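Local coordinates for protein AbiQ (Lactococcus lactis, PDB 4GLK) that acts as the endoribonuclease toxin of a type III toxin-antitoxin system and is neutralized by its cognate antitoxin RNA, AntiQ, at residues A[39-53]-A[83-97]. The protein carries 1 engineered substitution. Residues are numbered along the deposited sequence; the frame is centred on the assembly and turned at random.
Sequences LKKNDFNYFIPLLSY and PLGYLLHHNMIPVPD. Engineered in segment 39-53: L51 (natural residue Ser).
P83 lays its CG over the centre of the Y53 ring, 3.7 Å from the centroid, a CH-pi contact at one end of two antiparallel neighbours in the central sheet of this ToxN/AbiQ fold. The pair illustrates how a strand can be interrupted and still keep its partner: Y86 and L87 before the short 3-10 turn at 89-90, and I93 and P94 after it, all pair with the strand through F47 and L51. L84 O accepts from Y53 N, which sits well above the carbonyl plane. Next, Y86 and the engineered L51 exchange two backbone hydrogen bonds, and Y86 OH lies at the edge of the Y53 ring, 3.1 Å from Y53 CD1. L87 turns to the opposite face, its CD2 against CG2 of I48, where M122 of helix 110-124 and I129 of helix 126-143 also touch it. L88 N then gives a nearly straight bond (171°) to P49 O, while its two methyls pack on L51 CD1. In the turn, H89 ND1 meets I48 CD1 at 3.4 Å; the imidazole is fixed by T72 and S133, one at each nitrogen. N91 CB rests on P49 CG. M92 has its CG wedged between backbone N and carbonyl carbon (chi1 70°), and its extended chain passes Y46 CD2 to set CE on L39 CD1; its sulfur lies obliquely to the Y46 ring, a Met-aromatic contact. I93 restores the ladder as a hydrogen-bonded pair with F47. P94 covers one face of the Y46 ring, whose hydroxyl is bonded to E159. V95 sets CB and CG2 against F47 CD2, crossing that side chain at about a right angle, and its N-H bonds N45 O. Beyond it, D97 connects through solvent: one water accepts from N45 ND2 at 2.8 Å and donates to both V95 O and D97 OD1.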
loop_
_atom_site.group_PDB
_atom_site.type_symbol
_atom_site.label_atom_id
_atom_site.label_comp_id
_atom_site.label_asym_id
_atom_site.label_seq_id
_atom_site.Cartn_x
_atom_site.Cartn_y
_atom_site.Cartn_z
ATOM N N LEU A 39 -6.520 -5.670 3.642
ATOM C CA LEU A 39 -7.835 -6.049 3.133
ATOM C C LEU A 39 -7.732 -7.464 2.561
ATOM O O LEU A 39 -6.932 -7.724 1.657
ATOM C CB LEU A 39 -8.255 -5.066 2.002
ATOM C CG LEU A 39 -9.651 -4.390 1.992
ATOM C CD1 LEU A 39 -10.039 -4.024 0.567
ATOM C CD2 LEU A 39 -10.741 -5.264 2.590
ATOM N N LYS A 40 -8.492 -8.380 3.137
ATOM C CA LYS A 40 -8.566 -9.763 2.702
ATOM C C LYS A 40 -9.955 -9.782 2.057
ATOM O O LYS A 40 -10.970 -9.898 2.754
ATOM C CB LYS A 40 -8.436 -10.691 3.927
ATOM C CG LYS A 40 -8.629 -12.169 3.643
ATOM C CD LYS A 40 -9.609 -12.778 4.644
ATOM C CE LYS A 40 -10.281 -14.048 4.166
ATOM N NZ LYS A 40 -9.316 -15.166 3.972
ATOM N N LYS A 41 -10.005 -9.518 0.744
ATOM C CA LYS A 41 -11.287 -9.385 0.061
ATOM C C LYS A 41 -11.453 -10.230 -1.214
ATOM O O LYS A 41 -11.525 -9.655 -2.305
ATOM C CB LYS A 41 -11.620 -7.896 -0.179
ATOM N N ASN A 42 -11.589 -11.585 -1.100
ATOM C CA ASN A 42 -11.494 -12.394 0.131
ATOM C C ASN A 42 -10.393 -13.441 0.013
ATOM O O ASN A 42 -9.696 -13.717 0.992
ATOM C CB ASN A 42 -12.830 -13.013 0.538
ATOM C CG ASN A 42 -13.568 -12.216 1.599
ATOM O OD1 ASN A 42 -13.161 -12.147 2.768
ATOM N ND2 ASN A 42 -14.682 -11.607 1.219
ATOM N N ASP A 43 -10.208 -13.994 -1.197
ATOM C CA ASP A 43 -9.135 -14.946 -1.493
ATOM C C ASP A 43 -7.857 -14.132 -1.696
ATOM O O ASP A 43 -6.744 -14.649 -1.549
ATOM C CB ASP A 43 -9.462 -15.736 -2.779
ATOM C CG ASP A 43 -8.376 -16.702 -3.230
ATOM O OD1 ASP A 43 -7.825 -17.425 -2.368
ATOM O OD2 ASP A 43 -8.070 -16.725 -4.446
ATOM N N PHE A 44 -8.036 -12.842 -2.026
ATOM C CA PHE A 44 -6.971 -11.891 -2.297
ATOM C C PHE A 44 -6.506 -11.136 -1.093
ATOM O O PHE A 44 -7.316 -10.623 -0.323
ATOM C CB PHE A 44 -7.402 -10.905 -3.384
ATOM C CG PHE A 44 -7.798 -11.585 -4.667
ATOM C CD1 PHE A 44 -6.833 -12.000 -5.578
ATOM C CD2 PHE A 44 -9.133 -11.856 -4.946
ATOM C CE1 PHE A 44 -7.203 -12.631 -6.767
ATOM C CE2 PHE A 44 -9.501 -12.483 -6.136
ATOM C CZ PHE A 44 -8.537 -12.852 -7.043
ATOM N N ASN A 45 -5.187 -11.050 -0.951
ATOM C CA ASN A 45 -4.546 -10.265 0.094
ATOM C C ASN A 45 -4.025 -8.990 -0.533
ATOM O O ASN A 45 -3.305 -9.042 -1.524
ATOM C CB ASN A 45 -3.440 -11.046 0.768
ATOM C CG ASN A 45 -3.927 -12.218 1.596
ATOM O OD1 ASN A 45 -4.906 -12.138 2.365
ATOM N ND2 ASN A 45 -3.222 -13.324 1.475
ATOM N N TYR A 46 -4.442 -7.855 0.020
ATOM C CA TYR A 46 -4.118 -6.517 -0.457
ATOM C C TYR A 46 -3.016 -5.867 0.334
ATOM O O TYR A 46 -3.002 -5.907 1.561
ATOM C CB TYR A 46 -5.367 -5.645 -0.443
ATOM C CG TYR A 46 -6.148 -5.754 -1.727
ATOM C CD1 TYR A 46 -7.060 -6.789 -1.929
ATOM C CD2 TYR A 46 -5.936 -4.855 -2.769
ATOM C CE1 TYR A 46 -7.776 -6.897 -3.118
ATOM C CE2 TYR A 46 -6.646 -4.952 -3.959
ATOM C CZ TYR A 46 -7.564 -5.973 -4.129
ATOM O OH TYR A 46 -8.208 -6.068 -5.325
ATOM N N PHE A 47 -2.083 -5.276 -0.394
ATOM C CA PHE A 47 -0.916 -4.607 0.152
ATOM C C PHE A 47 -0.858 -3.167 -0.336
ATOM O O PHE A 47 -1.049 -2.933 -1.515
ATOM C CB PHE A 47 0.348 -5.406 -0.220
ATOM C CG PHE A 47 0.299 -6.790 0.401
ATOM C CD1 PHE A 47 0.826 -7.019 1.665
ATOM C CD2 PHE A 47 -0.363 -7.835 -0.236
ATOM C CE1 PHE A 47 0.695 -8.262 2.284
ATOM C CE2 PHE A 47 -0.474 -9.087 0.374
ATOM C CZ PHE A 47 0.068 -9.293 1.625
ATOM N N ILE A 48 -0.628 -2.209 0.588
ATOM C CA ILE A 48 -0.544 -0.768 0.314
ATOM C C ILE A 48 0.923 -0.334 0.190
ATOM O O ILE A 48 1.727 -0.616 1.096
ATOM C CB ILE A 48 -1.256 0.067 1.410
ATOM C CG1 ILE A 48 -2.699 -0.404 1.648
ATOM C CG2 ILE A 48 -1.260 1.559 1.070
ATOM C CD1 ILE A 48 -3.404 0.304 2.793
ATOM N N PRO A 49 1.288 0.412 -0.871
ATOM C CA PRO A 49 2.653 0.952 -0.916
ATOM C C PRO A 49 2.775 2.119 0.077
ATOM O O PRO A 49 1.833 2.859 0.292
ATOM C CB PRO A 49 2.827 1.383 -2.370
ATOM C CG PRO A 49 1.428 1.669 -2.851
ATOM C CD PRO A 49 0.470 0.876 -2.013
ATOM N N LEU A 50 3.923 2.217 0.730
ATOM C CA LEU A 50 4.226 3.222 1.738
ATOM C C LEU A 50 5.268 4.179 1.162
ATOM O O LEU A 50 6.256 3.717 0.571
ATOM C CB LEU A 50 4.786 2.490 2.991
ATOM C CG LEU A 50 5.352 3.332 4.162
ATOM C CD1 LEU A 50 4.903 2.772 5.510
ATOM C CD2 LEU A 50 6.893 3.324 4.133
ATOM N N LEU A 51 5.035 5.500 1.315
ATOM C CA LEU A 51 5.987 6.548 0.929
ATOM C C LEU A 51 6.477 7.262 2.190
ATOM O O LEU A 51 5.650 7.676 3.003
ATOM C CB LEU A 51 5.372 7.586 -0.037
ATOM C CG LEU A 51 4.884 7.105 -1.404
ATOM C CD1 LEU A 51 4.459 8.295 -2.261
ATOM C CD2 LEU A 51 5.961 6.297 -2.149
ATOM N N SER A 52 7.799 7.415 2.357
ATOM C CA SER A 52 8.372 8.114 3.516
ATOM C C SER A 52 8.173 9.623 3.431
ATOM O O SER A 52 8.106 10.164 2.327
ATOM C CB SER A 52 9.853 7.784 3.666
ATOM O OG SER A 52 9.997 6.503 4.263
ATOM N N TYR A 53 8.051 10.302 4.593
ATOM C CA TYR A 53 7.878 11.761 4.656
ATOM C C TYR A 53 9.181 12.491 4.285
ATOM O O TYR A 53 10.248 12.112 4.765
ATOM C CB TYR A 53 7.408 12.210 6.055
ATOM C CG TYR A 53 7.197 13.706 6.185
ATOM C CD1 TYR A 53 6.022 14.304 5.739
ATOM C CD2 TYR A 53 8.161 14.521 6.776
ATOM C CE1 TYR A 53 5.824 15.681 5.844
ATOM C CE2 TYR A 53 7.976 15.902 6.883
ATOM C CZ TYR A 53 6.799 16.476 6.424
ATOM O OH TYR A 53 6.582 17.826 6.543
ATOM N N PRO A 83 5.277 13.798 11.452
ATOM C CA PRO A 83 4.845 12.890 10.365
ATOM C C PRO A 83 5.979 11.980 9.895
ATOM O O PRO A 83 7.129 12.402 9.862
ATOM C CB PRO A 83 4.346 13.846 9.270
ATOM C CG PRO A 83 5.076 15.111 9.500
ATOM C CD PRO A 83 5.442 15.186 10.965
ATOM N N LEU A 84 5.665 10.723 9.570
ATOM C CA LEU A 84 6.648 9.693 9.208
ATOM C C LEU A 84 6.531 9.194 7.769
ATOM O O LEU A 84 7.505 8.671 7.220
ATOM C CB LEU A 84 6.472 8.509 10.182
ATOM C CG LEU A 84 7.428 8.342 11.384
ATOM C CD1 LEU A 84 7.747 9.639 12.070
ATOM C CD2 LEU A 84 6.861 7.357 12.385
ATOM N N GLY A 85 5.342 9.320 7.188
ATOM C CA GLY A 85 5.093 8.858 5.829
ATOM C C GLY A 85 3.636 8.794 5.423
ATOM O O GLY A 85 2.784 9.387 6.089
ATOM N N TYR A 86 3.347 8.098 4.305
ATOM C CA TYR A 86 1.996 7.994 3.725
ATOM C C TYR A 86 1.681 6.633 3.165
ATOM O O TYR A 86 2.478 6.063 2.411
ATOM C CB TYR A 86 1.807 8.994 2.555
ATOM C CG TYR A 86 2.297 10.393 2.851
ATOM C CD1 TYR A 86 1.530 11.275 3.606
ATOM C CD2 TYR A 86 3.560 10.813 2.434
ATOM C CE1 TYR A 86 1.996 12.550 3.922
ATOM C CE2 TYR A 86 4.040 12.082 2.749
ATOM C CZ TYR A 86 3.249 12.951 3.484
ATOM O OH TYR A 86 3.687 14.224 3.762
ATOM N N LEU A 87 0.452 6.184 3.425
ATOM C CA LEU A 87 -0.090 4.970 2.859
ATOM C C LEU A 87 -0.965 5.393 1.724
ATOM O O LEU A 87 -1.855 6.220 1.902
ATOM C CB LEU A 87 -0.925 4.203 3.868
ATOM C CG LEU A 87 -0.206 3.444 4.911
ATOM C CD1 LEU A 87 -1.217 2.909 5.875
ATOM C CD2 LEU A 87 0.604 2.306 4.295
ATOM N N LEU A 88 -0.720 4.835 0.553
ATOM C CA LEU A 88 -1.458 5.187 -0.651
ATOM C C LEU A 88 -2.491 4.104 -0.979
ATOM O O LEU A 88 -2.245 3.271 -1.833
ATOM C CB LEU A 88 -0.431 5.344 -1.782
ATOM C CG LEU A 88 0.200 6.734 -1.993
ATOM C CD1 LEU A 88 1.005 7.188 -0.801
ATOM C CD2 LEU A 88 1.092 6.720 -3.221
ATOM N N HIS A 89 -3.628 4.088 -0.256
ATOM C CA HIS A 89 -4.743 3.124 -0.419
ATOM C C HIS A 89 -5.195 2.957 -1.864
ATOM O O HIS A 89 -5.492 1.836 -2.286
ATOM C CB HIS A 89 -5.953 3.523 0.444
ATOM C CG HIS A 89 -5.689 3.544 1.912
ATOM N ND1 HIS A 89 -5.987 2.454 2.714
ATOM C CD2 HIS A 89 -5.179 4.525 2.686
ATOM C CE1 HIS A 89 -5.646 2.809 3.944
ATOM N NE2 HIS A 89 -5.165 4.041 3.978
ATOM N N HIS A 90 -5.239 4.073 -2.621
ATOM C CA HIS A 90 -5.617 4.089 -4.033
ATOM C C HIS A 90 -4.678 3.285 -4.924
ATOM O O HIS A 90 -5.074 2.896 -6.017
ATOM C CB HIS A 90 -5.769 5.529 -4.550
ATOM C CG HIS A 90 -4.517 6.354 -4.549
ATOM N ND1 HIS A 90 -3.902 6.740 -3.371
ATOM C CD2 HIS A 90 -3.867 6.932 -5.586
ATOM C CE1 HIS A 90 -2.891 7.514 -3.727
ATOM N NE2 HIS A 90 -2.830 7.665 -5.046
ATOM N N ASN A 91 -3.463 3.002 -4.451
ATOM C CA ASN A 91 -2.468 2.213 -5.194
ATOM C C ASN A 91 -2.228 0.828 -4.592
ATOM O O ASN A 91 -1.246 0.159 -4.944
ATOM C CB ASN A 91 -1.172 2.980 -5.343
ATOM C CG ASN A 91 -1.309 4.170 -6.245
ATOM O OD1 ASN A 91 -2.098 4.191 -7.203
ATOM N ND2 ASN A 91 -0.604 5.214 -5.903
ATOM N N MET A 92 -3.136 0.378 -3.726
ATOM C CA MET A 92 -3.008 -0.963 -3.148
ATOM C C MET A 92 -3.227 -2.020 -4.246
ATOM O O MET A 92 -3.873 -1.741 -5.268
ATOM C CB MET A 92 -3.949 -1.164 -1.948
ATOM C CG MET A 92 -5.385 -1.221 -2.336
ATOM S SD MET A 92 -6.440 -1.477 -0.923
ATOM C CE MET A 92 -7.998 -1.744 -1.790
ATOM N N ILE A 93 -2.656 -3.217 -4.044
ATOM C CA ILE A 93 -2.718 -4.276 -5.038
ATOM C C ILE A 93 -2.941 -5.642 -4.430
ATOM O O ILE A 93 -2.436 -5.926 -3.331
ATOM C CB ILE A 93 -1.394 -4.287 -5.906
ATOM C CG1 ILE A 93 -0.121 -4.375 -5.017
ATOM C CG2 ILE A 93 -1.333 -3.104 -6.920
ATOM C CD1 ILE A 93 1.197 -4.754 -5.749
ATOM N N PRO A 94 -3.593 -6.556 -5.189
ATOM C CA PRO A 94 -3.680 -7.944 -4.727
ATOM C C PRO A 94 -2.356 -8.644 -5.075
ATOM O O PRO A 94 -1.829 -8.481 -6.188
ATOM C CB PRO A 94 -4.862 -8.499 -5.528
ATOM C CG PRO A 94 -4.837 -7.737 -6.804
ATOM C CD PRO A 94 -4.217 -6.394 -6.523
ATOM N N VAL A 95 -1.785 -9.375 -4.113
ATOM C CA VAL A 95 -0.512 -10.061 -4.345
ATOM C C VAL A 95 -0.662 -11.545 -4.009
ATOM O O VAL A 95 -0.995 -11.880 -2.864
ATOM C CB VAL A 95 0.695 -9.425 -3.566
ATOM C CG1 VAL A 95 2.010 -10.161 -3.885
ATOM C CG2 VAL A 95 0.834 -7.939 -3.860
ATOM N N PRO A 96 -0.387 -12.451 -4.975
ATOM C CA PRO A 96 -0.442 -13.898 -4.657
ATOM C C PRO A 96 0.654 -14.221 -3.648
ATOM O O PRO A 96 1.676 -13.536 -3.612
ATOM C CB PRO A 96 -0.144 -14.570 -6.003
ATOM C CG PRO A 96 -0.303 -13.500 -7.038
ATOM C CD PRO A 96 0.060 -12.220 -6.361
ATOM N N ASP A 97 0.429 -15.228 -2.803
ATOM C CA ASP A 97 1.375 -15.664 -1.775
ATOM C C ASP A 97 2.833 -15.816 -2.275
ATOM O O ASP A 97 3.763 -15.459 -1.558
ATOM C CB ASP A 97 0.890 -16.984 -1.144
ATOM C CG ASP A 97 -0.431 -16.912 -0.391
ATOM O OD1 ASP A 97 -0.579 -16.010 0.476
ATOM O OD2 ASP A 97 -1.300 -17.785 -0.630
HETATM O O HOH W 1 -3.623 -12.733 -2.835
HETATM O O HOH W 2 -1.394 -13.353 -0.603
#